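Local coordinates for protein putative fimbrium tip subunit Fim1F (Parabacteroides distasonis, PDB 3R4R) that is a putative component of the fimbrial tip, part of the surface filaments that mediate cell adhesion and biofilm formation, at residues 139-151 / 159-171. Numbering follows the deposited sequence.
With EDO (1,2-ethanediol), chain E; EDO (1,2-ethanediol), chain I.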
ATOM      1  N   ALA A 139      -6.671   6.410   6.899  1.00 39.73           N
ATOM      2  CA  ALA A 139      -5.393   6.974   6.436  1.00 38.48           C
ATOM      3  C   ALA A 139      -4.212   6.500   7.296  1.00 39.36           C
ATOM      4  O   ALA A 139      -3.157   6.182   6.750  1.00 39.39           O
ATOM      5  CB  ALA A 139      -5.461   8.497   6.456  1.00 39.39           C
ATOM      6  N   SER A 140      -4.413   6.412   8.620  1.00 33.90           N
ATOM      7  CA  SER A 140      -3.402   6.004   9.596  1.00 34.86           C
ATOM      8  C   SER A 140      -3.287   4.446   9.729  1.00 38.37           C
ATOM      9  O   SER A 140      -2.413   3.964  10.448  1.00 36.87           O
ATOM     10  CB  SER A 140      -3.730   6.618  10.958  1.00 41.20           C
ATOM     11  OG  SER A 140      -5.067   6.336  11.334  1.00 51.37           O
ATOM     12  N   LEU A 141      -4.116   3.670   9.009  1.00 35.31           N
ATOM     13  CA  LEU A 141      -4.041   2.211   9.057  1.00 34.33           C
ATOM     14  C   LEU A 141      -4.073   1.666   7.606  1.00 38.17           C
ATOM     15  O   LEU A 141      -4.829   0.763   7.284  1.00 40.35           O
ATOM     16  CB  LEU A 141      -5.161   1.619   9.935  1.00 34.90           C
ATOM     17  CG  LEU A 141      -4.995   0.145  10.389  1.00 41.58           C
ATOM     18  CD1 LEU A 141      -3.874  -0.010  11.432  1.00 42.25           C
ATOM     19  CD2 LEU A 141      -6.290  -0.385  10.976  1.00 44.52           C
ATOM     20  N   LEU A 142      -3.247   2.240   6.733  1.00 33.73           N
ATOM     21  CA  LEU A 142      -3.076   1.807   5.338  1.00 31.65           C
ATOM     22  C   LEU A 142      -1.961   0.761   5.266  1.00 37.57           C
ATOM     23  O   LEU A 142      -0.904   0.952   5.869  1.00 41.47           O
ATOM     24  CB  LEU A 142      -2.780   2.987   4.397  1.00 30.00           C
ATOM     25  CG  LEU A 142      -3.911   4.010   4.176  1.00 31.86           C
ATOM     26  CD1 LEU A 142      -3.385   5.266   3.465  1.00 30.38           C
ATOM     27  CD2 LEU A 142      -5.148   3.383   3.516  1.00 30.41           C
ATOM     28  N   VAL A 143      -2.194  -0.339   4.548  1.00 29.45           N
ATOM     29  CA  VAL A 143      -1.252  -1.440   4.491  1.00 28.32           C
ATOM     30  C   VAL A 143      -0.098  -1.068   3.549  1.00 34.35           C
ATOM     31  O   VAL A 143      -0.315  -0.564   2.435  1.00 34.08           O
ATOM     32  CB  VAL A 143      -1.939  -2.786   4.070  1.00 30.00           C
ATOM     33  CG1 VAL A 143      -0.925  -3.907   3.870  1.00 29.39           C
ATOM     34  CG2 VAL A 143      -2.995  -3.205   5.095  1.00 28.51           C
ATOM     35  N   LYS A 144       1.140  -1.346   4.033  1.00 29.34           N
ATOM     36  CA  LYS A 144       2.407  -1.166   3.316  1.00 28.54           C
ATOM     37  C   LYS A 144       3.168  -2.488   3.316  1.00 32.83           C
ATOM     38  O   LYS A 144       3.032  -3.269   4.260  1.00 30.49           O
ATOM     39  CB  LYS A 144       3.265  -0.034   3.910  1.00 31.76           C
ATOM     40  CG  LYS A 144       2.610   1.347   3.980  1.00 37.88           C
ATOM     41  CD  LYS A 144       2.448   1.767   5.438  1.00 44.48           C
ATOM     42  CE  LYS A 144       1.895   3.172   5.629  1.00 40.95           C
ATOM     43  NZ  LYS A 144       0.470   3.304   5.206  1.00 30.53           N
ATOM     44  N   ILE A 145       3.919  -2.779   2.247  1.00 31.41           N
ATOM     45  CA  ILE A 145       4.669  -4.040   2.166  1.00 32.54           C
ATOM     46  C   ILE A 145       6.075  -3.762   1.560  1.00 38.72           C
ATOM     47  O   ILE A 145       6.232  -2.877   0.738  1.00 38.56           O
ATOM     48  CB  ILE A 145       3.905  -5.160   1.359  1.00 35.00           C
ATOM     49  CG1 ILE A 145       3.671  -4.755  -0.128  1.00 35.53           C
ATOM     50  CG2 ILE A 145       2.576  -5.586   2.037  1.00 32.67           C
ATOM     51  CD1 ILE A 145       3.170  -5.890  -1.005  1.00 30.69           C
ATOM     52  N   GLY A 146       7.068  -4.530   1.989  1.00 37.19           N
ATOM     53  CA  GLY A 146       8.437  -4.406   1.501  1.00 39.09           C
ATOM     54  C   GLY A 146       9.242  -5.675   1.678  1.00 42.16           C
ATOM     55  O   GLY A 146       8.912  -6.492   2.531  1.00 40.43           O
ATOM     56  N   LYS A 147      10.314  -5.845   0.880  1.00 43.07           N
ATOM     57  CA  LYS A 147      11.206  -7.016   0.971  1.00 45.70           C
ATOM     58  C   LYS A 147      12.677  -6.614   0.716  1.00 52.68           C
ATOM     59  O   LYS A 147      12.958  -5.843  -0.205  1.00 52.67           O
ATOM     60  CB  LYS A 147      10.788  -8.126  -0.014  1.00 47.98           C
ATOM     61  CG  LYS A 147      11.386  -9.499   0.311  1.00 55.56           C
ATOM     62  CD  LYS A 147      10.954 -10.629  -0.650  1.00 65.53           C
ATOM     63  CE  LYS A 147      11.642 -10.682  -2.007  1.00 88.28           C
ATOM     64  NZ  LYS A 147      11.429  -9.468  -2.847  1.00106.03           N
ATOM     65  N   SER A 148      13.607  -7.150   1.535  1.00 51.36           N
ATOM     66  CA  SER A 148      15.045  -6.890   1.392  1.00 54.38           C
ATOM     67  C   SER A 148      15.869  -8.156   1.656  1.00 58.92           C
ATOM     68  O   SER A 148      15.516  -8.966   2.508  1.00 54.89           O
ATOM     69  CB  SER A 148      15.503  -5.775   2.328  1.00 58.75           C
ATOM     70  OG  SER A 148      14.861  -4.550   2.016  1.00 72.84           O
ATOM     71  N   GLU A 149      16.975  -8.304   0.921  1.00 60.54           N
ATOM     72  CA  GLU A 149      17.904  -9.425   1.030  1.00 63.26           C
ATOM     73  C   GLU A 149      19.162  -8.978   1.775  1.00 71.78           C
ATOM     74  O   GLU A 149      19.673  -7.881   1.517  1.00 72.84           O
ATOM     75  CB  GLU A 149      18.246  -9.985  -0.362  1.00 66.63           C
ATOM     76  CG  GLU A 149      17.162 -10.859  -0.993  1.00 79.60           C
ATOM     77  CD  GLU A 149      15.792 -10.289  -1.332  1.00114.68           C
ATOM     78  OE1 GLU A 149      15.682  -9.068  -1.590  1.00118.28           O
ATOM     79  OE2 GLU A 149      14.838 -11.095  -1.428  1.00115.93           O
ATOM     80  N   THR A 150      19.637  -9.807   2.733  1.00 70.04           N
ATOM     81  CA  THR A 150      20.838  -9.510   3.532  1.00 73.10           C
ATOM     82  C   THR A 150      21.565 -10.823   3.927  1.00 79.06           C
ATOM     83  O   THR A 150      21.079 -11.921   3.646  1.00 77.15           O
ATOM     84  CB  THR A 150      20.479  -8.669   4.790  1.00 78.15           C
ATOM     85  OG1 THR A 150      21.681  -8.315   5.478  1.00 76.51           O
ATOM     86  CG2 THR A 150      19.503  -9.374   5.744  1.00 73.90           C
ATOM     87  N   THR A 151      22.750 -10.690   4.546  1.00 79.27           N
ATOM     88  CA  THR A 151      23.562 -11.812   5.009  1.00 80.98           C
ATOM     89  C   THR A 151      23.851 -11.633   6.505  1.00 84.65           C
ATOM     90  O   THR A 151      24.324 -10.577   6.920  1.00 84.69           O
ATOM     91  CB  THR A 151      24.860 -11.950   4.186  1.00 98.97           C
ATOM     92  OG1 THR A 151      25.543 -10.700   4.200  1.00107.73           O
ATOM     93  CG2 THR A 151      24.608 -12.349   2.735  1.00 97.94           C
ATOM     94  N   ALA A 159      24.969  -5.038  11.540  1.00 99.01           N
ATOM     95  CA  ALA A 159      24.851  -3.885  10.634  1.00 97.05           C
ATOM     96  C   ALA A 159      23.377  -3.679  10.230  1.00 91.24           C
ATOM     97  O   ALA A 159      22.692  -4.672   9.958  1.00 86.78           O
ATOM     98  CB  ALA A 159      25.727  -4.085   9.407  1.00100.28           C
ATOM     99  N   PRO A 160      22.859  -2.421  10.203  1.00 84.51           N
ATOM    100  CA  PRO A 160      21.434  -2.209   9.897  1.00 78.53           C
ATOM    101  C   PRO A 160      21.036  -2.635   8.479  1.00 77.71           C
ATOM    102  O   PRO A 160      21.820  -2.519   7.541  1.00 80.32           O
ATOM    103  CB  PRO A 160      21.257  -0.692  10.056  1.00 81.01           C
ATOM    104  CG  PRO A 160      22.607  -0.134   9.905  1.00 90.75           C
ATOM    105  CD  PRO A 160      23.515  -1.142  10.527  1.00 89.43           C
ATOM    106  N   VAL A 161      19.806  -3.152   8.356  1.00 68.00           N
ATOM    107  CA  VAL A 161      19.202  -3.587   7.097  1.00 65.34           C
ATOM    108  C   VAL A 161      17.900  -2.812   6.922  1.00 65.57           C
ATOM    109  O   VAL A 161      16.991  -2.886   7.757  1.00 61.25           O
ATOM    110  CB  VAL A 161      18.998  -5.118   6.966  1.00 68.16           C
ATOM    111  CG1 VAL A 161      18.369  -5.737   8.217  1.00 66.45           C
ATOM    112  CG2 VAL A 161      18.211  -5.468   5.702  1.00 65.29           C
ATOM    113  N   THR A 162      17.857  -2.016   5.851  1.00 63.65           N
ATOM    114  CA  THR A 162      16.739  -1.154   5.506  1.00 61.01           C
ATOM    115  C   THR A 162      15.754  -1.903   4.598  1.00 58.56           C
ATOM    116  O   THR A 162      16.173  -2.600   3.674  1.00 58.07           O
ATOM    117  CB  THR A 162      17.257   0.135   4.827  1.00 78.47           C
ATOM    118  OG1 THR A 162      18.020  -0.238   3.682  1.00 86.18           O
ATOM    119  CG2 THR A 162      18.130   0.986   5.753  1.00 80.21           C
ATOM    120  N   VAL A 163      14.451  -1.757   4.888  1.00 50.83           N
ATOM    121  CA  VAL A 163      13.334  -2.287   4.097  1.00 47.90           C
ATOM    122  C   VAL A 163      12.508  -1.095   3.575  1.00 51.65           C
ATOM    123  O   VAL A 163      11.925  -0.350   4.380  1.00 50.41           O
ATOM    124  CB  VAL A 163      12.440  -3.308   4.851  1.00 48.12           C
ATOM    125  CG1 VAL A 163      11.246  -3.714   3.994  1.00 44.37           C
ATOM    126  CG2 VAL A 163      13.242  -4.540   5.292  1.00 49.32           C
ATOM    127  N   SER A 164      12.464  -0.922   2.244  1.00 48.19           N
ATOM    128  CA  SER A 164      11.665   0.137   1.636  1.00 47.99           C
ATOM    129  C   SER A 164      10.253  -0.371   1.414  1.00 48.76           C
ATOM    130  O   SER A 164      10.044  -1.305   0.650  1.00 49.32           O
ATOM    131  CB  SER A 164      12.289   0.633   0.337  1.00 54.41           C
ATOM    132  OG  SER A 164      13.547   1.224   0.618  1.00 66.99           O
ATOM    133  N   LEU A 165       9.299   0.221   2.129  1.00 43.68           N
ATOM    134  CA  LEU A 165       7.886  -0.156   2.078  1.00 41.10           C
ATOM    135  C   LEU A 165       7.116   0.662   1.070  1.00 44.61           C
ATOM    136  O   LEU A 165       7.304   1.880   0.979  1.00 46.76           O
ATOM    137  CB  LEU A 165       7.217   0.013   3.454  1.00 39.08           C
ATOM    138  CG  LEU A 165       7.806  -0.756   4.624  1.00 42.55           C
ATOM    139  CD1 LEU A 165       7.192  -0.290   5.902  1.00 41.81           C
ATOM    140  CD2 LEU A 165       7.641  -2.247   4.474  1.00 42.24           C
ATOM    141  N   ILE A 166       6.248   0.003   0.316  1.00 39.25           N
ATOM    142  CA  ILE A 166       5.364   0.701  -0.621  1.00 38.16           C
ATOM    143  C   ILE A 166       3.963   0.640  -0.063  1.00 41.25           C
ATOM    144  O   ILE A 166       3.618  -0.292   0.659  1.00 41.72           O
ATOM    145  CB  ILE A 166       5.396   0.185  -2.099  1.00 41.55           C
ATOM    146  CG1 ILE A 166       4.809  -1.270  -2.225  1.00 40.71           C
ATOM    147  CG2 ILE A 166       6.781   0.332  -2.716  1.00 43.21           C
ATOM    148  CD1 ILE A 166       4.273  -1.639  -3.579  1.00 46.73           C
ATOM    149  N   GLN A 167       3.152   1.581  -0.479  1.00 35.85           N
ATOM    150  CA  GLN A 167       1.731   1.702  -0.233  1.00 33.74           C
ATOM    151  C   GLN A 167       1.020   0.659  -1.103  1.00 37.57           C
ATOM    152  O   GLN A 167       1.212   0.665  -2.315  1.00 39.40           O
ATOM    153  CB  GLN A 167       1.374   3.157  -0.594  1.00 35.71           C
ATOM    154  CG  GLN A 167       0.390   3.845   0.297  1.00 39.06           C
ATOM    155  CD  GLN A 167       0.866   4.118   1.663  1.00 47.75           C
ATOM    156  OE1 GLN A 167       0.327   3.571   2.616  1.00 43.43           O
ATOM    157  NE2 GLN A 167       1.810   5.041   1.794  1.00 45.80           N
ATOM    158  N   LEU A 168       0.301  -0.302  -0.503  1.00 33.50           N
ATOM    159  CA  LEU A 168      -0.372  -1.377  -1.238  1.00 33.39           C
ATOM    160  C   LEU A 168      -1.659  -0.854  -1.931  1.00 36.72           C
ATOM    161  O   LEU A 168      -2.152  -1.462  -2.857  1.00 35.97           O
ATOM    162  CB  LEU A 168      -0.704  -2.555  -0.285  1.00 32.26           C
ATOM    163  CG  LEU A 168      -1.182  -3.868  -0.883  1.00 33.42           C
ATOM    164  CD1 LEU A 168      -0.191  -4.399  -1.930  1.00 35.47           C
ATOM    165  CD2 LEU A 168      -1.419  -4.860   0.181  1.00 31.61           C
ATOM    166  N   SER A 169      -2.151   0.281  -1.505  1.00 35.94           N
ATOM    167  CA  SER A 169      -3.305   0.935  -2.096  1.00 35.19           C
ATOM    168  C   SER A 169      -2.885   2.099  -2.967  1.00 38.00           C
ATOM    169  O   SER A 169      -1.753   2.579  -2.873  1.00 35.80           O
ATOM    170  CB  SER A 169      -4.252   1.431  -1.004  1.00 36.60           C
ATOM    171  OG  SER A 169      -3.637   2.423  -0.204  1.00 45.83           O
ATOM    172  N   ALA A 170      -3.810   2.541  -3.820  1.00 36.65           N
ATOM    173  CA  ALA A 170      -3.709   3.766  -4.596  1.00 37.26           C
ATOM    174  C   ALA A 170      -4.514   4.865  -3.901  1.00 38.80           C
ATOM    175  O   ALA A 170      -5.545   4.560  -3.295  1.00 37.74           O
ATOM    176  CB  ALA A 170      -4.198   3.539  -6.009  1.00 39.64           C
ATOM    177  N   LYS A 171      -4.025   6.122  -3.939  1.00 34.96           N
ATOM    178  CA  LYS A 171      -4.706   7.274  -3.358  1.00 35.44           C
ATOM    179  C   LYS A 171      -5.368   8.073  -4.488  1.00 40.92           C
ATOM    180  O   LYS A 171      -4.716   8.414  -5.478  1.00 42.55           O
ATOM    181  CB  LYS A 171      -3.712   8.126  -2.539  1.00 39.47           C
ATOM    182  CG  LYS A 171      -4.300   9.405  -1.897  1.00 46.04           C
ATOM    183  CD  LYS A 171      -3.195  10.222  -1.208  1.00 44.66           C
ATOM    184  CE  LYS A 171      -3.692  11.519  -0.629  1.00 51.69           C
ATOM    185  NZ  LYS A 171      -2.597  12.262   0.053  1.00 62.78           N
TER
HETATM  186  C1  EDO E 321      -0.287   5.939  -2.387  1.00 55.00           C
HETATM  187  O1  EDO E 321      -1.322   5.640  -1.428  1.00 56.01           O
HETATM  188  C2  EDO E 321       0.412   7.238  -1.973  1.00 57.03           C
HETATM  189  O2  EDO E 321       1.721   7.308  -2.563  1.00 66.06           O
HETATM  190  C1  EDO I 326      10.290 -10.740  -5.876  1.00 77.22           C
HETATM  191  O1  EDO I 326       9.564 -10.417  -4.687  1.00 78.12           O
HETATM  192  C2  EDO I 326      11.173 -11.960  -5.624  1.00 75.41           C
HETATM  193  O2  EDO I 326      11.910 -12.263  -6.816  1.00 77.23           O
HETATM  194  O   HOH W   1      -1.448   1.659   1.444  1.00 39.64           O
HETATM  195  O   HOH W   2      13.239  -3.112   0.259  1.00 39.29           O
HETATM  196  O   HOH W   3      10.470  -3.589  -1.015  1.00 52.05           O
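Strand 144-151 and the broken strand 161-171 form an antiparallel beta hairpin, hydrogen-bonded directly away from the connecting loop and splayed toward it. Ile145 and Ile166 form the hydrogen-bonded pair: Ile145 N gives to Ile166 O at 3.0 Å, and Ile166 N returns a bond to Ile145 O. Leu168 N adds a third backbone bond, to Val143 O. Lys144 and Gln167 pair next to this, side chains side by side. Lys144 NZ donates to Gln167 OE1 at 2.6 Å, in the carbonyl plane and on a lone pair. The lysine chain bends at chi2 (115°) and chi4, bringing NZ back to a second hydrogen bond, 2.8 Å from Leu142 O and well above that carbonyl's plane. NZ also bonds Glu41 O. With alanine in place of Lys144, Gln167 OE1 would lose its charged donor and the amide would probably be held less firmly. A water links that OE1 to Val143 O and Ser169 OG. Beyond Gly146 the arms part, and two waters bridge the Lys147 and Ser164 backbones. Val163 CG1 rests against the Gly146 backbone, 3.6 Å from Gly146 C. Ser148 OG reaches across to Thr162 O at 2.9 Å, and Val161 CG2 packs on Thr150 CB. The other edge of strand 144-151 is hydrogen-bonded to strand 96-104. This is a beta hairpin with a water-bridged opening, in the transthyretin-like beta fold of this FimA/Mfa1-family protein.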